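Local coordinates for protein orotidine 5'-phosphate decarboxylase (Lactobacillus acidophilus, PDB 3TFX) that probably catalyses the decarboxylation of orotidine 5'-phosphate to UMP, the last step of de novo pyrimidine synthesis, as a homodimeric TIM-barrel enzyme, at residues A120-T125 with L147-M152; D130-E135 with L140-Q145; M152-G157 with G176-Y181. One frame throughout, in Å; residues are numbered along the deposited sequence.

Interaction 1. Residues A120-T125 with L147-M152; sequences AVTELT and LSLAKM
T122 and L149 bring the two backbones closest, their CA atoms 5.8 Å apart, where the chain leaves strand 117-121 and passes the inner side of helix 142-155. L149 points toward the loop and meets it at two levels. Its CB lies 3.4 Å from T122 OG1, and its CD2 reaches further out, 3.8 Å from both T122 O and E123 OE2. T122 OG1 also passes 3.8 Å from A150 N, but its hydrogen bond, a weak one, goes to V146 O on the preceding helical turn.

This is a strand of the eight-stranded TIM barrel meeting the next barrel helix, 142-155, which the chain reaches after the short helix 129-134; the contact lies at the C-terminal end of the strand. There the loop runs on to T125, a predicted substrate-binding residue. E123 is bent at chi2 (-68°) and crosses L149 at about a right angle. Its OE2 touches the leucine methyl while accepting hydrogen bonds from Q136 NE2 and Q145 NE2, which hold the carboxylate in position. L149 packs further on A91 and L92 of its own chain and on E135 of the second subunit.

Interaction 2. Residues D130-E135 with L140-Q145; sequences DVLRNE and LPMAEQ
L132 lays its CD2 methyl against the start of helix 142-155, overlapping both the backbone there and the side chain of M142. L132 CD2 lies 3.5 Å from L140 O and 3.6 Å from M142 N, so the leucine is pressed on the peptide groups either side of P141. With CG anti to the backbone N (chi1 179°), L132 carries its branches from the short helix 129-134 to this turn. L132 CD1 takes the other flank, at 4.3 Å from Q145 CG.

M142, present as selenomethionine, completes the apolar contact. Its chain bends at both chi2 (60°) and chi3 (72°), which folds the terminal methyl back over the leucine. M142 CE ends 3.7 Å from L132 CD2 and 3.8 Å from L132 CB, while M142 SE stands 4.1 Å from L132 CD2. M142 therefore grips the leucine along its length, from the stem to one branch. L132 is buried, and the loop residues E123, I127 and C138 pack around it as well.

P141 occupies the N-cap position of helix 142-155, and its carbonyl oxygen accepts the backbone hydrogen bond from Q145 N at 3.0 Å, closing the first turn. The second subunit lies close by: its N137 packs on L140, and its S95 N donates to E135 OE1. The arrangement is a short extra helix within a beta-alpha loop of a TIM barrel, folded back on the N-terminus of the following barrel helix, beside the dimer interface.

Interaction 3. Residues M152-G157 with G176-Y181; sequences MAKHSG and GDDFLY
K154 sends its ammonium group to the loop before strand 180-183, where NZ donates a hydrogen bond of 2.7 Å to D178 O. The donor sits 17° out of the carbonyl plane, with a C=O...N angle of 144°. K154 NZ also makes a salt bridge to D178 OD1 at 3.5 Å, and a water closes the pair by accepting from NZ and donating to OD1 (2.8 Å). D178, at the centre of an inverse gamma turn, offers both its carbonyl and its carboxylate to the lysine. The contact lies at the N-terminal end of the barrel strands, remote from the substrate site, and joins the last turn of helix 142-155 to the entry of a strand.

With CG anti to the backbone N (chi1 164°) and a bend at chi2, the lysine runs antiparallel to F179, K154 CD and CB lying 3.7 Å from F179 CD1 and CE1 respectively. An alanine here would probably leave D178 O and its carboxylate without their ammonium partner and bare the ring where CD lies, though CB would still touch it. Y181 OH donates to G176 O on a lone pair, in the carbonyl plane, at 2.6 Å; S156 OG donates to M152 O, also at 2.6 Å, and is hydrogen-bonded to S95 OG.

How the interactions relate
Helix 142-155 takes part in all three contacts: interaction 2 uses its start, interaction 1 its middle and interaction 3 its end, with M152 shared by the last two. The centres of interactions 1 and 2 are about 12 Å apart, those of 1 and 3 about 11 Å, and those of 2 and 3 about 22 Å. Along the chain, interaction 2 is nested within the loop closed by interaction 1, and interaction 3 follows. E123 packs on L132 and M142, linking the first two, while A120 CB meets A153 CB at 3.5 Å between the first and third. One barrel helix is thus fastened from the substrate-site end, where the second subunit also touches, to the far end of the barrel.

Interaction 1. Residues A120-T125 with L147-M152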
ATOM      1  N   ALA A 120      -9.440   3.288  -7.746  1.00  6.86           N
ATOM      2  CA  ALA A 120      -8.932   1.920  -7.809  1.00  7.76           C
ATOM      3  C   ALA A 120      -7.793   1.812  -8.790  1.00  8.29           C
ATOM      4  O   ALA A 120      -7.860   2.322  -9.918  1.00  8.53           O
ATOM      5  CB  ALA A 120     -10.030   0.933  -8.183  1.00  7.22           C
ATOM      6  N   VAL A 121      -6.727   1.180  -8.331  1.00  8.96           N
ATOM      7  CA  VAL A 121      -5.680   0.735  -9.209  1.00 10.09           C
ATOM      8  C   VAL A 121      -6.106  -0.609  -9.732  1.00 11.26           C
ATOM      9  O   VAL A 121      -6.716  -1.425  -9.023  1.00 11.47           O
ATOM     10  CB  VAL A 121      -4.319   0.645  -8.490  1.00 10.83           C
ATOM     11  CG1 VAL A 121      -3.309  -0.208  -9.289  1.00 10.04           C
ATOM     12  CG2 VAL A 121      -3.786   2.060  -8.238  1.00 10.70           C
ATOM     13  N   THR A 122      -5.770  -0.834 -10.986  1.00 12.17           N
ATOM     14  CA  THR A 122      -6.250  -1.964 -11.714  1.00 13.41           C
ATOM     15  C   THR A 122      -5.035  -2.913 -11.855  1.00 14.13           C
ATOM     16  O   THR A 122      -4.721  -3.680 -10.908  1.00 13.73           O
ATOM     17  CB  THR A 122      -6.932  -1.392 -13.000  1.00 13.77           C
ATOM     18  OG1 THR A 122      -8.333  -1.698 -13.016  1.00 16.14           O
ATOM     19  CG2 THR A 122      -6.240  -1.703 -14.288  1.00 11.87           C
ATOM     20  N   GLU A 123      -4.347  -2.857 -12.990  1.00 14.45           N
ATOM     21  CA  GLU A 123      -3.063  -3.518 -13.132  1.00 15.95           C
ATOM     22  C   GLU A 123      -2.022  -2.431 -13.249  1.00 16.52           C
ATOM     23  O   GLU A 123      -2.181  -1.511 -14.043  1.00 17.31           O
ATOM     24  CB  GLU A 123      -3.034  -4.436 -14.362  1.00 16.08           C
ATOM     25  CG  GLU A 123      -3.937  -5.678 -14.261  1.00 15.59           C
ATOM     26  CD  GLU A 123      -3.461  -6.690 -13.221  1.00 16.74           C
ATOM     27  OE1 GLU A 123      -2.285  -6.639 -12.785  1.00 16.34           O
ATOM     28  OE2 GLU A 123      -4.265  -7.555 -12.838  1.00 16.70           O
ATOM     29  N   LEU A 124      -0.975  -2.515 -12.445  1.00 17.37           N
ATOM     30  CA  LEU A 124       0.097  -1.527 -12.497  1.00 18.73           C
ATOM     31  C   LEU A 124       0.784  -1.558 -13.866  1.00 19.47           C
ATOM     32  O   LEU A 124       0.838  -2.612 -14.510  1.00 19.77           O
ATOM     33  CB  LEU A 124       1.119  -1.787 -11.385  1.00 18.69           C
ATOM     34  CG  LEU A 124       0.666  -1.590  -9.927  1.00 18.84           C
ATOM     35  CD1 LEU A 124       1.617  -2.318  -8.982  1.00 18.28           C
ATOM     36  CD2 LEU A 124       0.586  -0.112  -9.565  1.00 18.51           C
ATOM     37  N   THR A 125       1.306  -0.412 -14.304  1.00 20.89           N
ATOM     38  CA  THR A 125       2.031  -0.336 -15.586  1.00 21.94           C
ATOM     39  C   THR A 125       3.263  -1.247 -15.548  1.00 22.40           C
ATOM     40  O   THR A 125       3.803  -1.616 -16.595  1.00 23.00           O
ATOM     41  CB  THR A 125       2.454   1.120 -15.961  1.00 21.99           C
ATOM     42  OG1 THR A 125       3.365   1.632 -14.981  1.00 22.84           O
ATOM     43  CG2 THR A 125       1.231   2.050 -16.041  1.00 22.28           C
ATOM     44  N   LEU A 147     -10.715  -4.042 -17.502  1.00 14.30           N
ATOM     45  CA  LEU A 147     -12.131  -3.674 -17.523  1.00 13.78           C
ATOM     46  C   LEU A 147     -12.908  -4.351 -16.374  1.00 13.53           C
ATOM     47  O   LEU A 147     -13.717  -3.714 -15.695  1.00 13.73           O
ATOM     48  CB  LEU A 147     -12.743  -3.996 -18.890  1.00 13.95           C
ATOM     49  CG  LEU A 147     -14.274  -3.920 -19.033  1.00 14.85           C
ATOM     50  CD1 LEU A 147     -14.738  -2.507 -18.796  1.00 13.02           C
ATOM     51  CD2 LEU A 147     -14.769  -4.450 -20.410  1.00 15.03           C
ATOM     52  N   SER A 148     -12.628  -5.625 -16.139  1.00 13.17           N
ATOM     53  CA  SER A 148     -13.256  -6.391 -15.051  1.00 13.36           C
ATOM     54  C   SER A 148     -12.972  -5.793 -13.654  1.00 12.97           C
ATOM     55  O   SER A 148     -13.879  -5.641 -12.834  1.00 12.47           O
ATOM     56  CB  SER A 148     -12.780  -7.845 -15.116  1.00 13.45           C
ATOM     57  OG  SER A 148     -13.314  -8.610 -14.062  1.00 15.46           O
ATOM     58  N   LEU A 149     -11.711  -5.458 -13.400  1.00 12.16           N
ATOM     59  CA  LEU A 149     -11.319  -4.787 -12.154  1.00 12.24           C
ATOM     60  C   LEU A 149     -11.985  -3.408 -12.031  1.00 12.07           C
ATOM     61  O   LEU A 149     -12.483  -3.051 -10.974  1.00 11.30           O
ATOM     62  CB  LEU A 149      -9.798  -4.637 -12.106  1.00 11.93           C
ATOM     63  CG  LEU A 149      -8.926  -5.623 -11.312  1.00 12.74           C
ATOM     64  CD1 LEU A 149      -9.606  -6.903 -10.853  1.00 12.62           C
ATOM     65  CD2 LEU A 149      -7.630  -5.898 -12.018  1.00 10.90           C
ATOM     66  N   ALA A 150     -12.010  -2.653 -13.128  1.00 12.34           N
ATOM     67  CA  ALA A 150     -12.624  -1.332 -13.123  1.00 13.07           C
ATOM     68  C   ALA A 150     -14.137  -1.391 -12.837  1.00 13.60           C
ATOM     69  O   ALA A 150     -14.630  -0.667 -11.971  1.00 13.52           O
ATOM     70  CB  ALA A 150     -12.331  -0.595 -14.419  1.00 12.37           C
ATOM     71  N   LYS A 151     -14.859  -2.260 -13.550  1.00 14.50           N
ATOM     72  CA  LYS A 151     -16.303  -2.428 -13.347  1.00 15.69           C
ATOM     73  C   LYS A 151     -16.621  -2.798 -11.898  1.00 15.84           C
ATOM     74  O   LYS A 151     -17.497  -2.193 -11.267  1.00 15.38           O
ATOM     75  CB  LYS A 151     -16.876  -3.484 -14.292  1.00 16.29           C
ATOM     76  CG  LYS A 151     -17.074  -3.021 -15.726  1.00 18.85           C
ATOM     77  CD  LYS A 151     -17.599  -4.128 -16.630  1.00 23.09           C
ATOM     78  CE  LYS A 151     -19.039  -4.523 -16.291  1.00 25.88           C
ATOM     79  NZ  LYS A 151     -20.032  -3.430 -16.571  1.00 28.54           N
HETATM   80  N   MSE A 152     -15.879  -3.772 -11.374  1.00 16.43           N
HETATM   81  CA  MSE A 152     -16.035  -4.203  -9.993  1.00 17.30           C
HETATM   82  C   MSE A 152     -15.795  -3.072  -9.003  1.00 15.93           C
HETATM   83  O   MSE A 152     -16.533  -2.949  -8.022  1.00 15.36           O
HETATM   84  CB  MSE A 152     -15.116  -5.386  -9.670  1.00 18.87           C
HETATM   85  CG  MSE A 152     -15.373  -5.994  -8.283  1.00 24.16           C
HETATM   86 SE   MSE A 152     -13.931  -7.173  -7.694  1.00 40.75          SE
HETATM   87  CE  MSE A 152     -12.501  -5.851  -7.552  1.00 35.52           C
TER

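Interaction 2. Residues D130-E135 with L140-Q145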
ATOM      1  N   ASP A 130       3.342 -10.699 -19.947  1.00 28.39           N
ATOM      2  CA  ASP A 130       4.048 -11.870 -19.422  1.00 28.89           C
ATOM      3  C   ASP A 130       3.994 -11.957 -17.888  1.00 28.54           C
ATOM      4  O   ASP A 130       3.798 -13.043 -17.328  1.00 28.29           O
ATOM      5  CB  ASP A 130       5.510 -11.882 -19.884  1.00 29.00           C
ATOM      6  CG  ASP A 130       6.288 -13.088 -19.344  1.00 31.04           C
ATOM      7  OD1 ASP A 130       6.047 -14.216 -19.837  1.00 31.64           O
ATOM      8  OD2 ASP A 130       7.138 -12.909 -18.432  1.00 32.61           O
ATOM      9  N   VAL A 131       4.181 -10.817 -17.221  1.00 28.20           N
ATOM     10  CA  VAL A 131       4.065 -10.756 -15.761  1.00 28.02           C
ATOM     11  C   VAL A 131       2.625 -11.080 -15.339  1.00 27.85           C
ATOM     12  O   VAL A 131       2.404 -11.839 -14.386  1.00 28.02           O
ATOM     13  CB  VAL A 131       4.532  -9.391 -15.186  1.00 27.94           C
ATOM     14  CG1 VAL A 131       4.266  -9.316 -13.684  1.00 28.18           C
ATOM     15  CG2 VAL A 131       6.020  -9.179 -15.456  1.00 28.02           C
ATOM     16  N   LEU A 132       1.658 -10.527 -16.075  1.00 27.55           N
ATOM     17  CA  LEU A 132       0.241 -10.793 -15.825  1.00 27.48           C
ATOM     18  C   LEU A 132      -0.061 -12.283 -15.937  1.00 27.65           C
ATOM     19  O   LEU A 132      -0.765 -12.843 -15.085  1.00 27.33           O
ATOM     20  CB  LEU A 132      -0.656  -9.996 -16.793  1.00 27.20           C
ATOM     21  CG  LEU A 132      -2.181 -10.190 -16.679  1.00 26.82           C
ATOM     22  CD1 LEU A 132      -2.755  -9.569 -15.396  1.00 26.08           C
ATOM     23  CD2 LEU A 132      -2.895  -9.643 -17.901  1.00 25.41           C
ATOM     24  N   ARG A 133       0.482 -12.909 -16.985  1.00 27.76           N
ATOM     25  CA  ARG A 133       0.236 -14.326 -17.277  1.00 27.92           C
ATOM     26  C   ARG A 133       0.997 -15.270 -16.352  1.00 27.78           C
ATOM     27  O   ARG A 133       0.406 -16.199 -15.793  1.00 27.84           O
ATOM     28  CB  ARG A 133       0.604 -14.641 -18.725  1.00 27.90           C
ATOM     29  CG  ARG A 133      -0.056 -15.883 -19.289  1.00 29.65           C
ATOM     30  CD  ARG A 133       0.162 -15.967 -20.809  1.00 32.55           C
ATOM     31  NE  ARG A 133       1.162 -16.973 -21.174  1.00 34.16           N
ATOM     32  CZ  ARG A 133       2.408 -16.715 -21.566  1.00 35.05           C
ATOM     33  NH1 ARG A 133       2.851 -15.460 -21.671  1.00 35.54           N
ATOM     34  NH2 ARG A 133       3.218 -17.729 -21.864  1.00 34.49           N
ATOM     35  N   ASN A 134       2.298 -15.024 -16.186  1.00 27.43           N
ATOM     36  CA  ASN A 134       3.198 -16.019 -15.603  1.00 27.49           C
ATOM     37  C   ASN A 134       3.747 -15.728 -14.206  1.00 27.33           C
ATOM     38  O   ASN A 134       4.429 -16.575 -13.633  1.00 27.60           O
ATOM     39  CB  ASN A 134       4.348 -16.314 -16.575  1.00 27.49           C
ATOM     40  CG  ASN A 134       3.854 -16.700 -17.951  1.00 27.77           C
ATOM     41  OD1 ASN A 134       4.307 -16.158 -18.959  1.00 29.43           O
ATOM     42  ND2 ASN A 134       2.906 -17.625 -18.001  1.00 27.23           N
ATOM     43  N   GLU A 135       3.460 -14.547 -13.663  1.00 27.27           N
ATOM     44  CA  GLU A 135       3.851 -14.218 -12.283  1.00 27.40           C
ATOM     45  C   GLU A 135       2.618 -14.051 -11.401  1.00 27.63           C
ATOM     46  O   GLU A 135       2.405 -14.825 -10.460  1.00 27.72           O
ATOM     47  CB  GLU A 135       4.751 -12.980 -12.242  1.00 26.99           C
ATOM     48  CG  GLU A 135       6.092 -13.226 -12.911  1.00 26.37           C
ATOM     49  CD  GLU A 135       7.165 -12.214 -12.546  1.00 25.49           C
ATOM     50  OE1 GLU A 135       6.853 -11.121 -12.012  1.00 22.48           O
ATOM     51  OE2 GLU A 135       8.340 -12.536 -12.804  1.00 26.43           O
ATOM     52  N   LEU A 140      -7.127 -14.042 -17.549  1.00 28.00           N
ATOM     53  CA  LEU A 140      -7.618 -13.105 -18.577  1.00 28.04           C
ATOM     54  C   LEU A 140      -6.490 -12.275 -19.217  1.00 27.83           C
ATOM     55  O   LEU A 140      -5.539 -11.894 -18.526  1.00 27.85           O
ATOM     56  CB  LEU A 140      -8.685 -12.162 -17.995  1.00 27.84           C
ATOM     57  CG  LEU A 140     -10.015 -12.731 -17.486  1.00 28.35           C
ATOM     58  CD1 LEU A 140     -10.891 -11.606 -16.907  1.00 27.43           C
ATOM     59  CD2 LEU A 140     -10.771 -13.485 -18.583  1.00 28.59           C
ATOM     60  N   PRO A 141      -6.595 -11.986 -20.538  1.00 27.56           N
ATOM     61  CA  PRO A 141      -5.676 -11.016 -21.149  1.00 27.45           C
ATOM     62  C   PRO A 141      -5.864  -9.616 -20.552  1.00 27.28           C
ATOM     63  O   PRO A 141      -6.906  -9.340 -19.960  1.00 27.04           O
ATOM     64  CB  PRO A 141      -6.060 -11.034 -22.640  1.00 27.41           C
ATOM     65  CG  PRO A 141      -7.411 -11.614 -22.690  1.00 27.67           C
ATOM     66  CD  PRO A 141      -7.473 -12.602 -21.547  1.00 27.64           C
HETATM   67  N   MSE A 142      -4.860  -8.757 -20.733  1.00 27.08           N
HETATM   68  CA  MSE A 142      -4.762  -7.457 -20.064  1.00 27.40           C
HETATM   69  C   MSE A 142      -6.031  -6.600 -20.113  1.00 26.59           C
HETATM   70  O   MSE A 142      -6.521  -6.170 -19.065  1.00 26.13           O
HETATM   71  CB  MSE A 142      -3.552  -6.670 -20.598  1.00 28.14           C
HETATM   72  CG  MSE A 142      -3.234  -5.364 -19.852  1.00 31.33           C
HETATM   73 SE   MSE A 142      -2.808  -5.590 -17.938  1.00 38.76          SE
HETATM   74  CE  MSE A 142      -1.044  -6.417 -18.090  1.00 37.84           C
ATOM     75  N   ALA A 143      -6.557  -6.374 -21.323  1.00 25.58           N
ATOM     76  CA  ALA A 143      -7.679  -5.454 -21.536  1.00 24.61           C
ATOM     77  C   ALA A 143      -8.949  -5.923 -20.849  1.00 23.78           C
ATOM     78  O   ALA A 143      -9.719  -5.104 -20.336  1.00 23.42           O
ATOM     79  CB  ALA A 143      -7.934  -5.231 -23.026  1.00 24.82           C
ATOM     80  N   GLU A 144      -9.154  -7.240 -20.847  1.00 22.88           N
ATOM     81  CA  GLU A 144     -10.306  -7.855 -20.192  1.00 22.27           C
ATOM     82  C   GLU A 144     -10.188  -7.785 -18.671  1.00 20.70           C
ATOM     83  O   GLU A 144     -11.180  -7.536 -17.981  1.00 20.70           O
ATOM     84  CB  GLU A 144     -10.483  -9.311 -20.640  1.00 22.85           C
ATOM     85  CG  GLU A 144     -11.088  -9.478 -22.044  1.00 25.96           C
ATOM     86  CD  GLU A 144     -11.349 -10.942 -22.420  1.00 30.12           C
ATOM     87  OE1 GLU A 144     -11.838 -11.716 -21.559  1.00 31.43           O
ATOM     88  OE2 GLU A 144     -11.066 -11.316 -23.581  1.00 31.22           O
ATOM     89  N   GLN A 145      -8.974  -8.000 -18.163  1.00 18.95           N
ATOM     90  CA  GLN A 145      -8.708  -7.974 -16.723  1.00 17.36           C
ATOM     91  C   GLN A 145      -8.873  -6.557 -16.169  1.00 16.08           C
ATOM     92  O   GLN A 145      -9.474  -6.353 -15.112  1.00 15.39           O
ATOM     93  CB  GLN A 145      -7.305  -8.528 -16.420  1.00 17.55           C
ATOM     94  CG  GLN A 145      -6.808  -8.306 -14.980  1.00 16.62           C
ATOM     95  CD  GLN A 145      -7.459  -9.239 -13.953  1.00 18.25           C
ATOM     96  OE1 GLN A 145      -8.362 -10.036 -14.271  1.00 17.41           O
ATOM     97  NE2 GLN A 145      -6.994  -9.148 -12.712  1.00 17.99           N
TER

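Interaction 3. Residues M152-G157 with G176-Y181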
HETATM    1  N   MSE A 152     -15.879  -3.772 -11.374  1.00 16.43           N
HETATM    2  CA  MSE A 152     -16.035  -4.203  -9.993  1.00 17.30           C
HETATM    3  C   MSE A 152     -15.795  -3.072  -9.003  1.00 15.93           C
HETATM    4  O   MSE A 152     -16.533  -2.949  -8.022  1.00 15.36           O
HETATM    5  CB  MSE A 152     -15.116  -5.386  -9.670  1.00 18.87           C
HETATM    6  CG  MSE A 152     -15.373  -5.994  -8.283  1.00 24.16           C
HETATM    7 SE   MSE A 152     -13.931  -7.173  -7.694  1.00 40.75          SE
HETATM    8  CE  MSE A 152     -12.501  -5.851  -7.552  1.00 35.52           C
ATOM      9  N   ALA A 153     -14.773  -2.258  -9.257  1.00 14.54           N
ATOM     10  CA  ALA A 153     -14.488  -1.095  -8.416  1.00 14.12           C
ATOM     11  C   ALA A 153     -15.667  -0.129  -8.392  1.00 13.97           C
ATOM     12  O   ALA A 153     -16.083   0.316  -7.316  1.00 13.81           O
ATOM     13  CB  ALA A 153     -13.217  -0.374  -8.897  1.00 14.01           C
ATOM     14  N   LYS A 154     -16.191   0.199  -9.574  1.00 13.62           N
ATOM     15  CA  LYS A 154     -17.419   1.007  -9.687  1.00 14.35           C
ATOM     16  C   LYS A 154     -18.567   0.408  -8.864  1.00 14.75           C
ATOM     17  O   LYS A 154     -19.206   1.115  -8.104  1.00 14.10           O
ATOM     18  CB  LYS A 154     -17.834   1.197 -11.156  1.00 14.12           C
ATOM     19  CG  LYS A 154     -19.271   1.688 -11.411  1.00 14.41           C
ATOM     20  CD  LYS A 154     -19.473   3.136 -11.015  1.00 16.67           C
ATOM     21  CE  LYS A 154     -20.861   3.660 -11.372  1.00 16.44           C
ATOM     22  NZ  LYS A 154     -21.030   5.070 -10.881  1.00 15.09           N
ATOM     23  N   HIS A 155     -18.806  -0.897  -8.997  1.00 15.55           N
ATOM     24  CA  HIS A 155     -19.882  -1.542  -8.226  1.00 15.96           C
ATOM     25  C   HIS A 155     -19.574  -1.722  -6.747  1.00 15.60           C
ATOM     26  O   HIS A 155     -20.442  -2.134  -5.987  1.00 15.56           O
ATOM     27  CB  HIS A 155     -20.294  -2.877  -8.846  1.00 16.59           C
ATOM     28  CG  HIS A 155     -20.839  -2.747 -10.231  1.00 18.88           C
ATOM     29  ND1 HIS A 155     -21.727  -1.754 -10.588  1.00 21.60           N
ATOM     30  CD2 HIS A 155     -20.622  -3.479 -11.348  1.00 21.02           C
ATOM     31  CE1 HIS A 155     -22.019  -1.867 -11.871  1.00 23.06           C
ATOM     32  NE2 HIS A 155     -21.372  -2.915 -12.353  1.00 23.64           N
ATOM     33  N   SER A 156     -18.356  -1.376  -6.335  1.00 15.18           N
ATOM     34  CA  SER A 156     -17.943  -1.545  -4.949  1.00 15.03           C
ATOM     35  C   SER A 156     -17.667  -0.251  -4.179  1.00 14.89           C
ATOM     36  O   SER A 156     -16.991  -0.282  -3.153  1.00 15.31           O
ATOM     37  CB  SER A 156     -16.717  -2.451  -4.877  1.00 15.32           C
ATOM     38  OG  SER A 156     -16.969  -3.675  -5.535  1.00 15.94           O
ATOM     39  N   GLY A 157     -18.162   0.879  -4.671  1.00 14.33           N
ATOM     40  CA  GLY A 157     -17.955   2.161  -3.988  1.00 14.05           C
ATOM     41  C   GLY A 157     -16.755   3.013  -4.386  1.00 13.40           C
ATOM     42  O   GLY A 157     -16.551   4.089  -3.828  1.00 12.96           O
ATOM     43  N   GLY A 176     -19.389   4.519 -17.701  1.00 15.28           N
ATOM     44  CA  GLY A 176     -20.186   5.745 -17.807  1.00 15.41           C
ATOM     45  C   GLY A 176     -19.583   6.964 -17.131  1.00 15.11           C
ATOM     46  O   GLY A 176     -18.412   6.959 -16.754  1.00 14.58           O
ATOM     47  N   ASP A 177     -20.409   7.995 -16.964  1.00 15.33           N
ATOM     48  CA  ASP A 177     -19.954   9.336 -16.571  1.00 15.56           C
ATOM     49  C   ASP A 177     -19.896   9.604 -15.057  1.00 15.33           C
ATOM     50  O   ASP A 177     -19.270  10.580 -14.615  1.00 15.08           O
ATOM     51  CB  ASP A 177     -20.817  10.403 -17.270  1.00 16.11           C
ATOM     52  CG  ASP A 177     -20.623  10.424 -18.786  1.00 17.46           C
ATOM     53  OD1 ASP A 177     -19.483  10.220 -19.230  1.00 19.54           O
ATOM     54  OD2 ASP A 177     -21.606  10.636 -19.535  1.00 17.27           O
ATOM     55  N   ASP A 178     -20.535   8.748 -14.266  1.00 14.79           N
ATOM     56  CA  ASP A 178     -20.537   8.905 -12.806  1.00 14.44           C
ATOM     57  C   ASP A 178     -19.319   8.177 -12.195  1.00 13.41           C
ATOM     58  O   ASP A 178     -19.448   7.207 -11.449  1.00 12.44           O
ATOM     59  CB  ASP A 178     -21.879   8.440 -12.210  1.00 14.35           C
ATOM     60  CG  ASP A 178     -22.014   8.758 -10.722  1.00 17.04           C
ATOM     61  OD1 ASP A 178     -22.735   8.007 -10.039  1.00 20.15           O
ATOM     62  OD2 ASP A 178     -21.391   9.729 -10.220  1.00 17.62           O
ATOM     63  N   PHE A 179     -18.133   8.675 -12.538  1.00 12.88           N
ATOM     64  CA  PHE A 179     -16.869   7.978 -12.314  1.00 11.73           C
ATOM     65  C   PHE A 179     -15.728   8.875 -12.780  1.00 11.49           C
ATOM     66  O   PHE A 179     -15.891   9.675 -13.716  1.00 11.72           O
ATOM     67  CB  PHE A 179     -16.836   6.676 -13.112  1.00 11.12           C
ATOM     68  CG  PHE A 179     -16.062   5.554 -12.448  1.00 10.15           C
ATOM     69  CD1 PHE A 179     -16.358   5.151 -11.148  1.00  9.71           C
ATOM     70  CD2 PHE A 179     -15.063   4.873 -13.150  1.00  9.29           C
ATOM     71  CE1 PHE A 179     -15.660   4.093 -10.541  1.00  8.86           C
ATOM     72  CE2 PHE A 179     -14.359   3.814 -12.558  1.00 10.02           C
ATOM     73  CZ  PHE A 179     -14.672   3.414 -11.253  1.00  9.94           C
ATOM     74  N   LEU A 180     -14.582   8.744 -12.124  1.00 10.58           N
ATOM     75  CA  LEU A 180     -13.401   9.534 -12.464  1.00 10.09           C
ATOM     76  C   LEU A 180     -12.374   8.686 -13.187  1.00  9.68           C
ATOM     77  O   LEU A 180     -11.929   7.666 -12.674  1.00  9.73           O
ATOM     78  CB  LEU A 180     -12.790  10.151 -11.201  1.00  9.88           C
ATOM     79  CG  LEU A 180     -13.679  11.164 -10.464  1.00 11.18           C
ATOM     80  CD1 LEU A 180     -13.106  11.462  -9.100  1.00 10.04           C
ATOM     81  CD2 LEU A 180     -13.920  12.488 -11.280  1.00  8.75           C
ATOM     82  N   TYR A 181     -11.992   9.107 -14.386  1.00  9.22           N
ATOM     83  CA  TYR A 181     -10.912   8.435 -15.100  1.00  9.19           C
ATOM     84  C   TYR A 181      -9.659   9.288 -14.946  1.00  9.07           C
ATOM     85  O   TYR A 181      -9.538  10.343 -15.575  1.00  8.63           O
ATOM     86  CB  TYR A 181     -11.310   8.183 -16.564  1.00  9.81           C
ATOM     87  CG  TYR A 181     -12.639   7.454 -16.665  1.00  8.43           C
ATOM     88  CD1 TYR A 181     -12.690   6.065 -16.602  1.00  9.50           C
ATOM     89  CD2 TYR A 181     -13.838   8.152 -16.779  1.00 10.14           C
ATOM     90  CE1 TYR A 181     -13.907   5.375 -16.676  1.00 10.40           C
ATOM     91  CE2 TYR A 181     -15.073   7.469 -16.860  1.00 11.06           C
ATOM     92  CZ  TYR A 181     -15.089   6.084 -16.794  1.00 10.13           C
ATOM     93  OH  TYR A 181     -16.280   5.397 -16.848  1.00 10.09           O
TER
HETATM   94  O   HOH W   1     -23.999   5.911 -11.344  1.00 14.84           O